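Local coordinates for protein estrogen receptor (Crassostrea gigas, PDB 4N1Y) that probably regulates transcription as a constitutively active relative of the steroid hormone receptors, with this chain forming its ligand-binding domain, at residues L22-N27 / A101-L106; L44-L49 / C221-E226; A13-A18 / H136-L141; M79-L84 / A145-N150. All coordinates share one frame; numbering follows the deposited sequence.

Contact 1 (L22-N27 / A101-L106); sequences LESHHN and APDLVL
Asp103 carries this contact, and its side chain can be followed outward from the backbone. Its CB lies between two oxygens of the facing loop, Ser24 OG and Glu23 OE1, each 3.1 Å away. Beyond CG the carboxylate divides its work: OD1 faces the bend of residues 24-26, and OD2 accepts a hydrogen bond from His25 N (2.8 Å, N-H...O 131°). That N-H comes from above the carboxylate plane, 74° out of it, and the same OD2 stands over one face of the His25 ring, near its rim. Glu23 OE1 lies 3.3 Å from Asp103 OD2; these are two acceptors, like charges if both acids are ionised, with no hydrogen bond between them. Asp103 belongs to a type I turn from Ala101 to Leu104, part of the connection between strands 97-99 and 104-107, so the contact ties this beta hairpin to the long loop between helices 7-15 and 34-56. The loop in turn makes an ST turn, Ser24 OG accepting from His26 N at 3.3 Å. Leu104 CD1 rests over a face of the His26 ring, 4.0 Å from His26 CG, while His26 ND1 is hydrogen-bonded to Ser40 on helix 34-56.

Contact 2 (L44-L49 / C221-E226); sequences LAEREL and CDLLKE
Glu46 OE2 is the polar atom held best here, and one definite grip can be counted on it: a salt bridge from Lys43, a turn earlier on the same helix. Cys221 N stands 2.9 Å from Glu46 OE2. The setting is the docking of the C-terminal helix 222-229 on helix 34-56. By its position and its Leu-Leu-Lys-Glu sequence, the former probably corresponds to the activation helix of nuclear receptor ligand-binding domains, and its packing against the body of the domain is consistent with constitutive activity. The two helical segments cross almost perpendicularly, at 84°, with their axes 9.5 Å apart.

Glu46 reaches across with a chain that is extended beyond CG, bringing its carboxylate to the start of helix 222-229, where Cys221 takes the N-cap position. The positive end of the helix dipole would be expected to favour the ionised form of the acid. On the way its aliphatic part is used too: Glu46 CG packs on Leu224 CB at 3.4 Å, and OE1 lies beside Leu223 CB.

One turn along, Leu49 supplies the apolar half. Its CG is anti to the backbone N, which sends CD2 between two leucines, and Trp78 of helix 67-89 touches both Leu49 and Leu224. On the outward side of the short helix, Lys225 NZ bridges to Asp222 OD1 at 2.7 Å. Leu49 CD2 itself ends 3.7 Å from Leu223 CD2 and 3.6 Å from Leu224 CD1.

Contact 3 (A13-A18 / H136-L141); sequences ALNKAA and HKDELL
The last turn of helix 7-15 and the loop that leaves it lie beside the N-terminal part of helix 137-149, with the backbones closest at Leu14 and Leu141, whose CA atoms are 6.3 Å apart. The contact packs the N-terminal helix of the ligand-binding domain against the helical body. Its apolar part is a meeting of these two leucines. Leu14 CB stands 4.2 Å from Leu141 CB, and Leu14 CD1 reaches on to Leu141 O at 3.6 Å. Leu141 in turn sends CD1 against the Asn15 amide, equally far (3.3 Å) from Asn15 OD1 and Asn15 ND2.

Asn15 ND2 donates to Asp138 OD1 over 3.1 Å in a fairly straight bond (161°). The acceptor lies close to the amide plane; the bond comes from above the carboxylate plane, 47° out of it, and the two flat groups stand 81° apart. ND2 is also bonded to Leu11 O, in its own helix, while Asp138 OD2 has Tyr180 as partner on helix 159-180. At the margin the extended Lys137 chain brings its NZ to 3.9 Å from Ala18 CB.

Helix 137-149 begins with a capping box: His136 ND1 accepts from Asp138 N, and Glu139 OE1 from His136 N. Asp138, bonded through both oxygens near the helix N-terminus, is probably ionised; its link to helix 7-15 is then a charge-to-neutral-amide hydrogen bond, not a salt bridge.

Contact 4 (M79-L84 / A145-N150); sequences MELLLL and AMVLVN
Val147 is the centre of this buried contact, a single branched side chain that meets three residues of the facing helix. With CG1 anti to the backbone N (chi1 170°), its two methyls spread toward different partners. Val147 CG1 packs 3.7 Å from Leu81 CD2, and it also touches Glu80, approaching CB and the carboxylate oxygen OE1. Val147 CG2 turns toward the next turn of the helix and meets Leu84 CD2 at 4.0 Å. Both leucines run past the valine in the opposite sense, as suits two helices lying nearly antiparallel, at 164°, with segment axes 9.8 Å apart.

No direct hydrogen bond joins the segments; a water does it instead. It donates to Glu80 OE1 and to Val147 O, 2.8 Å from each, and so gives the carbonyl of Val147 a hydrogen-bond donor. Glu80 OE1 takes a second grip from the salt bridge with Arg199 NE of helix 187-215, which fixes the acid in place and would be expected to keep it ionised. The same arginine makes a weak hydrogen bond to Asn150 O, where helix 137-149 has just ended, so one guanidinium spans both segments.

Further out, the pair belongs to the central layer of the helical sandwich of nuclear receptor ligand-binding domains. Leu52 and Ala56 of helix 34-56 back Leu81 and Leu148, Leu195 of helix 187-215 touches Val147, Met146 packs on helix 159-180, and Met146 and Asn150 also meet Leu193 and Thr196 of the second subunit.

How the contacts relate
Contact 4, centred about 5 Å from the centre of the chain, is the innermost; contacts 2 and 3 touch it, and contact 1 joins through contact 2. Contact 3 is nearest, about 13 Å between centres, and shares helix 137-149, with Leu14 touching Ala145 and Leu140 touching Leu84. Contacts 2 and 4 have centres about 16 Å apart and meet through Leu82, which packs on Ala45 and Glu48. Contacts 1 and 4 have centres about 22 Å apart, but Leu22 meets Arg47 and Glu48 of contact 2. Along the chain most pairs interleave, while contact 1 nests within contact 3 and contact 4 within contact 2. N-terminal helix, hairpin and C-terminal helix are thus all tied to one helical core.

Contact 1 (L22-N27 / A101-L106)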
# COMPACT_ATOMS: atom_id res chain seq x y z
N LEU B 22 -23.16 -5.53 -10.70
CA LEU B 22 -23.96 -4.48 -11.30
C LEU B 22 -23.67 -4.30 -12.79
O LEU B 22 -22.52 -4.40 -13.23
CB LEU B 22 -23.73 -3.16 -10.57
CG LEU B 22 -24.12 -3.15 -9.09
CD1 LEU B 22 -23.55 -1.92 -8.43
CD2 LEU B 22 -25.63 -3.22 -8.90
N GLU B 23 -24.73 -4.05 -13.54
CA GLU B 23 -24.61 -3.77 -14.96
C GLU B 23 -24.28 -2.30 -15.08
O GLU B 23 -24.63 -1.51 -14.21
CB GLU B 23 -25.94 -4.04 -15.66
CG GLU B 23 -26.39 -5.48 -15.68
CD GLU B 23 -25.59 -6.32 -16.63
OE1 GLU B 23 -24.74 -5.76 -17.35
OE2 GLU B 23 -25.83 -7.55 -16.65
N SER B 24 -23.58 -1.90 -16.14
CA SER B 24 -23.24 -0.48 -16.26
C SER B 24 -24.33 0.22 -17.06
O SER B 24 -24.50 1.44 -16.94
CB SER B 24 -21.88 -0.27 -16.93
OG SER B 24 -21.85 -0.77 -18.25
N HIS B 25 -25.09 -0.55 -17.84
CA HIS B 25 -26.00 0.01 -18.83
C HIS B 25 -25.36 1.13 -19.65
O HIS B 25 -25.98 2.13 -19.98
CB HIS B 25 -27.29 0.49 -18.16
CG HIS B 25 -28.06 -0.62 -17.52
ND1 HIS B 25 -27.94 -0.95 -16.19
CD2 HIS B 25 -29.00 -1.46 -18.03
CE1 HIS B 25 -28.75 -1.96 -15.91
NE2 HIS B 25 -29.41 -2.28 -17.01
N HIS B 26 -24.08 0.93 -19.97
CA HIS B 26 -23.37 1.89 -20.79
C HIS B 26 -23.96 1.87 -22.19
O HIS B 26 -24.33 0.81 -22.70
CB HIS B 26 -21.88 1.56 -20.85
CG HIS B 26 -21.11 2.47 -21.75
ND1 HIS B 26 -20.58 3.66 -21.32
CD2 HIS B 26 -20.81 2.39 -23.07
CE1 HIS B 26 -19.96 4.26 -22.32
NE2 HIS B 26 -20.10 3.51 -23.40
N ASN B 27 -24.05 3.04 -22.81
CA ASN B 27 -24.59 3.12 -24.16
C ASN B 27 -23.46 2.96 -25.17
O ASN B 27 -22.69 3.89 -25.42
CB ASN B 27 -25.32 4.45 -24.39
CG ASN B 27 -25.87 4.59 -25.81
OD1 ASN B 27 -26.13 3.60 -26.50
ND2 ASN B 27 -26.07 5.83 -26.25
N ALA B 101 -18.14 -3.85 -15.29
CA ALA B 101 -19.41 -4.50 -15.22
C ALA B 101 -19.36 -5.55 -16.32
O ALA B 101 -18.48 -5.49 -17.17
CB ALA B 101 -20.55 -3.51 -15.42
N PRO B 102 -20.28 -6.52 -16.29
CA PRO B 102 -20.36 -7.42 -17.45
C PRO B 102 -20.63 -6.59 -18.70
O PRO B 102 -20.17 -6.87 -19.81
CB PRO B 102 -21.55 -8.33 -17.12
CG PRO B 102 -21.74 -8.22 -15.65
CD PRO B 102 -21.25 -6.87 -15.24
N ASP B 103 -21.37 -5.51 -18.46
CA ASP B 103 -21.82 -4.52 -19.42
C ASP B 103 -20.68 -3.64 -19.95
O ASP B 103 -20.88 -2.86 -20.88
CB ASP B 103 -22.86 -3.66 -18.70
CG ASP B 103 -23.93 -3.13 -19.59
OD1 ASP B 103 -23.65 -2.83 -20.76
OD2 ASP B 103 -25.07 -3.02 -19.09
N LEU B 104 -19.49 -3.76 -19.36
CA LEU B 104 -18.45 -2.79 -19.61
C LEU B 104 -17.04 -3.33 -19.40
O LEU B 104 -16.41 -3.07 -18.37
CB LEU B 104 -18.66 -1.57 -18.71
CG LEU B 104 -17.83 -0.35 -19.06
CD1 LEU B 104 -18.18 0.01 -20.49
CD2 LEU B 104 -18.13 0.79 -18.11
N VAL B 105 -16.53 -4.08 -20.38
CA VAL B 105 -15.15 -4.57 -20.31
C VAL B 105 -14.21 -3.70 -21.14
O VAL B 105 -14.36 -3.60 -22.35
CB VAL B 105 -15.07 -6.01 -20.81
CG1 VAL B 105 -13.65 -6.53 -20.67
CG2 VAL B 105 -16.04 -6.88 -20.04
N LEU B 106 -13.23 -3.10 -20.48
CA LEU B 106 -12.30 -2.17 -21.11
C LEU B 106 -10.87 -2.69 -21.18
O LEU B 106 -10.29 -3.09 -20.17
CB LEU B 106 -12.32 -0.83 -20.37
CG LEU B 106 -13.66 -0.14 -20.21
CD1 LEU B 106 -13.45 1.20 -19.55
CD2 LEU B 106 -14.33 0.02 -21.55

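Contact 2 (L44-L49 / C221-E226)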
# COMPACT_ATOMS: atom_id res chain seq x y z
N LEU B 44 -21.05 3.96 -12.23
CA LEU B 44 -21.00 2.56 -11.89
C LEU B 44 -20.37 2.52 -10.51
O LEU B 44 -20.81 1.77 -9.63
CB LEU B 44 -20.19 1.78 -12.90
CG LEU B 44 -20.23 0.28 -12.67
CD1 LEU B 44 -21.66 -0.24 -12.68
CD2 LEU B 44 -19.40 -0.42 -13.72
N ALA B 45 -19.38 3.39 -10.32
CA ALA B 45 -18.67 3.48 -9.06
C ALA B 45 -19.61 3.86 -7.94
O ALA B 45 -19.53 3.31 -6.85
CB ALA B 45 -17.56 4.48 -9.16
N GLU B 46 -20.50 4.81 -8.20
CA GLU B 46 -21.41 5.26 -7.17
C GLU B 46 -22.43 4.19 -6.76
O GLU B 46 -22.78 4.08 -5.58
CB GLU B 46 -22.12 6.54 -7.60
CG GLU B 46 -21.74 7.66 -6.67
CD GLU B 46 -22.59 8.89 -6.82
OE1 GLU B 46 -23.71 8.91 -6.25
OE2 GLU B 46 -22.12 9.84 -7.48
N ARG B 47 -22.90 3.40 -7.71
CA ARG B 47 -23.85 2.34 -7.38
C ARG B 47 -23.13 1.27 -6.56
O ARG B 47 -23.64 0.79 -5.55
CB ARG B 47 -24.46 1.75 -8.65
CG ARG B 47 -25.23 2.78 -9.47
CD ARG B 47 -26.24 2.12 -10.42
NE ARG B 47 -25.70 0.92 -11.05
CZ ARG B 47 -26.41 -0.14 -11.40
NH1 ARG B 47 -27.72 -0.17 -11.19
NH2 ARG B 47 -25.81 -1.18 -11.97
N GLU B 48 -21.90 0.93 -6.95
CA GLU B 48 -21.15 -0.09 -6.23
C GLU B 48 -20.80 0.50 -4.86
O GLU B 48 -20.65 -0.22 -3.87
CB GLU B 48 -19.90 -0.56 -7.01
CG GLU B 48 -20.22 -1.12 -8.44
CD GLU B 48 -19.00 -1.58 -9.27
OE1 GLU B 48 -17.87 -1.08 -9.05
OE2 GLU B 48 -19.19 -2.41 -10.20
N LEU B 49 -20.69 1.83 -4.80
CA LEU B 49 -20.39 2.50 -3.54
C LEU B 49 -21.51 2.35 -2.50
O LEU B 49 -21.23 2.04 -1.34
CB LEU B 49 -20.11 3.98 -3.80
CG LEU B 49 -19.51 4.78 -2.64
CD1 LEU B 49 -18.29 4.09 -2.06
CD2 LEU B 49 -19.18 6.21 -3.07
N CYS B 221 -22.51 12.41 -8.80
CA CYS B 221 -23.54 12.65 -7.80
C CYS B 221 -22.84 12.88 -6.50
O CYS B 221 -21.62 12.65 -6.38
CB CYS B 221 -24.60 11.53 -7.66
SG CYS B 221 -25.99 11.66 -8.81
N ASP B 222 -23.66 13.21 -5.51
CA ASP B 222 -23.22 13.78 -4.26
C ASP B 222 -22.56 12.75 -3.36
O ASP B 222 -21.65 13.09 -2.62
CB ASP B 222 -24.39 14.44 -3.58
CG ASP B 222 -25.00 15.53 -4.44
OD1 ASP B 222 -24.23 16.37 -4.95
OD2 ASP B 222 -26.23 15.56 -4.62
N LEU B 223 -22.99 11.50 -3.45
CA LEU B 223 -22.33 10.46 -2.67
C LEU B 223 -20.86 10.34 -3.01
O LEU B 223 -20.01 10.43 -2.12
CB LEU B 223 -23.00 9.11 -2.89
CG LEU B 223 -22.31 7.98 -2.12
CD1 LEU B 223 -22.45 8.12 -0.62
CD2 LEU B 223 -22.79 6.60 -2.58
N LEU B 224 -20.56 10.18 -4.29
CA LEU B 224 -19.19 10.06 -4.74
C LEU B 224 -18.47 11.37 -4.43
O LEU B 224 -17.30 11.41 -4.04
CB LEU B 224 -19.13 9.75 -6.23
CG LEU B 224 -17.86 9.07 -6.71
CD1 LEU B 224 -17.54 7.96 -5.77
CD2 LEU B 224 -18.05 8.52 -8.10
N LYS B 225 -19.19 12.46 -4.64
CA LYS B 225 -18.65 13.78 -4.42
C LYS B 225 -18.31 14.02 -2.93
O LYS B 225 -17.30 14.67 -2.63
CB LYS B 225 -19.62 14.79 -4.99
CG LYS B 225 -19.30 16.23 -4.75
CD LYS B 225 -20.55 17.04 -5.06
CE LYS B 225 -21.13 16.64 -6.42
NZ LYS B 225 -22.40 17.34 -6.74
N GLU B 226 -19.11 13.50 -1.99
CA GLU B 226 -18.76 13.69 -0.57
C GLU B 226 -17.51 12.87 -0.26
O GLU B 226 -16.66 13.29 0.53
CB GLU B 226 -19.89 13.29 0.40
CG GLU B 226 -21.28 13.89 0.15
CD GLU B 226 -22.36 13.29 1.07
OE1 GLU B 226 -22.31 12.07 1.32
OE2 GLU B 226 -23.31 14.02 1.46

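Contact 3 (A13-A18 / H136-L141)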
# COMPACT_ATOMS: atom_id res chain seq x y z
N ALA B 13 -21.27 -14.85 7.21
CA ALA B 13 -21.77 -13.48 7.26
C ALA B 13 -21.38 -12.74 5.98
O ALA B 13 -22.24 -12.19 5.28
CB ALA B 13 -21.23 -12.76 8.50
N LEU B 14 -20.09 -12.72 5.69
CA LEU B 14 -19.58 -12.10 4.48
C LEU B 14 -20.20 -12.68 3.20
O LEU B 14 -20.34 -11.97 2.19
CB LEU B 14 -18.06 -12.25 4.42
CG LEU B 14 -17.28 -11.53 5.53
CD1 LEU B 14 -15.81 -11.62 5.25
CD2 LEU B 14 -17.70 -10.06 5.67
N ASN B 15 -20.54 -13.96 3.22
CA ASN B 15 -21.11 -14.56 2.02
C ASN B 15 -22.58 -14.23 1.80
O ASN B 15 -23.01 -14.09 0.66
CB ASN B 15 -20.91 -16.07 2.05
CG ASN B 15 -19.70 -16.49 1.26
OD1 ASN B 15 -19.74 -16.56 0.03
ND2 ASN B 15 -18.59 -16.73 1.95
N LYS B 16 -23.38 -14.12 2.87
CA LYS B 16 -24.78 -13.74 2.65
C LYS B 16 -24.87 -12.21 2.50
O LYS B 16 -25.96 -11.66 2.44
CB LYS B 16 -25.72 -14.21 3.79
CG LYS B 16 -25.13 -14.35 5.20
CD LYS B 16 -26.13 -14.96 6.21
CE LYS B 16 -25.68 -14.79 7.68
NZ LYS B 16 -25.82 -13.41 8.23
N ALA B 17 -23.73 -11.55 2.37
CA ALA B 17 -23.71 -10.11 2.18
C ALA B 17 -22.88 -9.79 0.95
O ALA B 17 -22.51 -8.64 0.72
CB ALA B 17 -23.16 -9.42 3.40
N ALA B 18 -22.59 -10.84 0.18
CA ALA B 18 -21.81 -10.68 -1.04
C ALA B 18 -22.48 -9.68 -1.97
O ALA B 18 -23.68 -9.74 -2.25
CB ALA B 18 -21.63 -12.02 -1.74
N HIS B 136 -9.64 -17.98 -4.15
CA HIS B 136 -11.04 -18.38 -3.99
C HIS B 136 -11.92 -17.17 -3.60
O HIS B 136 -11.40 -16.18 -3.07
CB HIS B 136 -11.11 -19.47 -2.93
CG HIS B 136 -12.44 -20.16 -2.86
ND1 HIS B 136 -13.49 -19.71 -2.09
CD2 HIS B 136 -12.87 -21.30 -3.46
CE1 HIS B 136 -14.51 -20.53 -2.23
NE2 HIS B 136 -14.16 -21.50 -3.05
N LYS B 137 -13.22 -17.23 -3.89
CA LYS B 137 -14.14 -16.15 -3.51
C LYS B 137 -14.06 -15.84 -2.02
O LYS B 137 -13.93 -14.67 -1.61
CB LYS B 137 -15.58 -16.48 -3.87
CG LYS B 137 -16.54 -15.32 -3.66
CD LYS B 137 -17.99 -15.77 -3.73
CE LYS B 137 -18.97 -14.64 -3.44
NZ LYS B 137 -20.37 -15.04 -3.80
N ASP B 138 -14.11 -16.90 -1.20
CA ASP B 138 -14.00 -16.76 0.25
C ASP B 138 -12.77 -15.98 0.66
O ASP B 138 -12.81 -15.22 1.62
CB ASP B 138 -13.99 -18.11 0.93
CG ASP B 138 -15.32 -18.80 0.86
OD1 ASP B 138 -16.30 -18.14 0.46
OD2 ASP B 138 -15.38 -19.98 1.23
N GLU B 139 -11.67 -16.18 -0.05
CA GLU B 139 -10.48 -15.43 0.26
C GLU B 139 -10.70 -13.97 -0.13
O GLU B 139 -10.30 -13.08 0.61
CB GLU B 139 -9.27 -16.01 -0.46
CG GLU B 139 -9.07 -17.49 -0.17
CD GLU B 139 -7.85 -18.07 -0.88
OE1 GLU B 139 -8.02 -18.62 -1.98
OE2 GLU B 139 -6.72 -17.96 -0.34
N LEU B 140 -11.37 -13.72 -1.26
CA LEU B 140 -11.60 -12.34 -1.66
C LEU B 140 -12.51 -11.61 -0.67
O LEU B 140 -12.23 -10.46 -0.29
CB LEU B 140 -12.21 -12.26 -3.06
CG LEU B 140 -12.57 -10.78 -3.31
CD1 LEU B 140 -11.46 -9.98 -4.03
CD2 LEU B 140 -13.92 -10.60 -3.99
N LEU B 141 -13.60 -12.26 -0.28
CA LEU B 141 -14.49 -11.73 0.74
C LEU B 141 -13.69 -11.30 1.98
O LEU B 141 -13.90 -10.21 2.52
CB LEU B 141 -15.55 -12.77 1.11
CG LEU B 141 -16.53 -13.03 -0.03
CD1 LEU B 141 -17.61 -14.02 0.34
CD2 LEU B 141 -17.16 -11.73 -0.46

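Contact 4 (M79-L84 / A145-N150)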
# COMPACT_ATOMS: atom_id res chain seq x y z
N MET B 79 -12.18 3.56 -2.49
CA MET B 79 -11.62 3.37 -3.82
C MET B 79 -10.85 2.05 -3.94
O MET B 79 -10.87 1.41 -4.99
CB MET B 79 -10.71 4.54 -4.20
CG MET B 79 -10.06 4.39 -5.57
SD MET B 79 -11.27 4.39 -6.91
CE MET B 79 -11.38 6.16 -7.22
N GLU B 80 -10.15 1.67 -2.87
CA GLU B 80 -9.42 0.41 -2.86
C GLU B 80 -10.40 -0.75 -3.03
O GLU B 80 -10.16 -1.67 -3.81
CB GLU B 80 -8.63 0.22 -1.56
CG GLU B 80 -7.80 1.41 -1.13
CD GLU B 80 -7.18 1.22 0.25
OE1 GLU B 80 -6.65 0.13 0.52
OE2 GLU B 80 -7.27 2.16 1.09
N LEU B 81 -11.52 -0.67 -2.32
CA LEU B 81 -12.53 -1.72 -2.40
C LEU B 81 -13.06 -1.84 -3.82
O LEU B 81 -13.20 -2.95 -4.33
CB LEU B 81 -13.66 -1.44 -1.42
CG LEU B 81 -13.26 -1.65 0.04
CD1 LEU B 81 -14.34 -1.15 1.01
CD2 LEU B 81 -12.88 -3.12 0.34
N LEU B 82 -13.36 -0.71 -4.46
CA LEU B 82 -13.81 -0.73 -5.84
C LEU B 82 -12.81 -1.45 -6.73
O LEU B 82 -13.19 -2.33 -7.50
CB LEU B 82 -14.06 0.68 -6.35
CG LEU B 82 -15.24 1.39 -5.71
CD1 LEU B 82 -15.33 2.82 -6.20
CD2 LEU B 82 -16.54 0.66 -6.03
N LEU B 83 -11.54 -1.05 -6.65
CA LEU B 83 -10.49 -1.62 -7.50
C LEU B 83 -10.21 -3.08 -7.15
O LEU B 83 -10.01 -3.91 -8.04
CB LEU B 83 -9.21 -0.81 -7.38
CG LEU B 83 -9.40 0.67 -7.74
CD1 LEU B 83 -8.08 1.45 -7.71
CD2 LEU B 83 -10.10 0.81 -9.09
N LEU B 84 -10.21 -3.39 -5.86
CA LEU B 84 -9.98 -4.77 -5.44
C LEU B 84 -11.04 -5.67 -6.04
O LEU B 84 -10.73 -6.75 -6.55
CB LEU B 84 -9.98 -4.89 -3.91
CG LEU B 84 -9.82 -6.34 -3.47
CD1 LEU B 84 -8.36 -6.70 -3.53
CD2 LEU B 84 -10.35 -6.56 -2.06
N ALA B 145 -12.91 -7.36 3.46
CA ALA B 145 -13.16 -7.06 4.86
C ALA B 145 -11.87 -6.54 5.49
O ALA B 145 -11.86 -5.55 6.25
CB ALA B 145 -13.65 -8.27 5.58
N MET B 146 -10.77 -7.20 5.14
CA MET B 146 -9.46 -6.79 5.60
C MET B 146 -9.09 -5.39 5.10
O MET B 146 -8.61 -4.55 5.87
CB MET B 146 -8.42 -7.80 5.15
CG MET B 146 -7.09 -7.57 5.75
SD MET B 146 -7.26 -7.38 7.53
CE MET B 146 -7.13 -9.09 8.01
N VAL B 147 -9.35 -5.12 3.83
CA VAL B 147 -9.05 -3.81 3.24
C VAL B 147 -9.76 -2.72 4.03
O VAL B 147 -9.20 -1.67 4.32
CB VAL B 147 -9.46 -3.73 1.76
CG1 VAL B 147 -9.34 -2.28 1.24
CG2 VAL B 147 -8.58 -4.64 0.93
N LEU B 148 -11.01 -3.01 4.38
CA LEU B 148 -11.83 -2.14 5.20
C LEU B 148 -11.25 -1.88 6.59
O LEU B 148 -11.04 -0.75 6.97
CB LEU B 148 -13.22 -2.75 5.35
CG LEU B 148 -14.20 -2.03 6.26
CD1 LEU B 148 -14.55 -0.70 5.66
CD2 LEU B 148 -15.43 -2.89 6.42
N VAL B 149 -10.95 -2.95 7.34
CA VAL B 149 -10.50 -2.77 8.71
C VAL B 149 -9.04 -2.33 8.80
O VAL B 149 -8.59 -1.87 9.85
CB VAL B 149 -10.68 -4.08 9.55
CG1 VAL B 149 -12.09 -4.63 9.39
CG2 VAL B 149 -9.66 -5.13 9.15
N ASN B 150 -8.32 -2.45 7.68
CA ASN B 150 -6.93 -2.01 7.62
C ASN B 150 -6.84 -0.61 7.00
O ASN B 150 -5.75 -0.11 6.71
CB ASN B 150 -6.09 -2.97 6.78
CG ASN B 150 -4.59 -2.79 7.00
OD1 ASN B 150 -4.13 -2.71 8.14
ND2 ASN B 150 -3.83 -2.68 5.90
O HOH W 1 -6.99 -0.34 3.31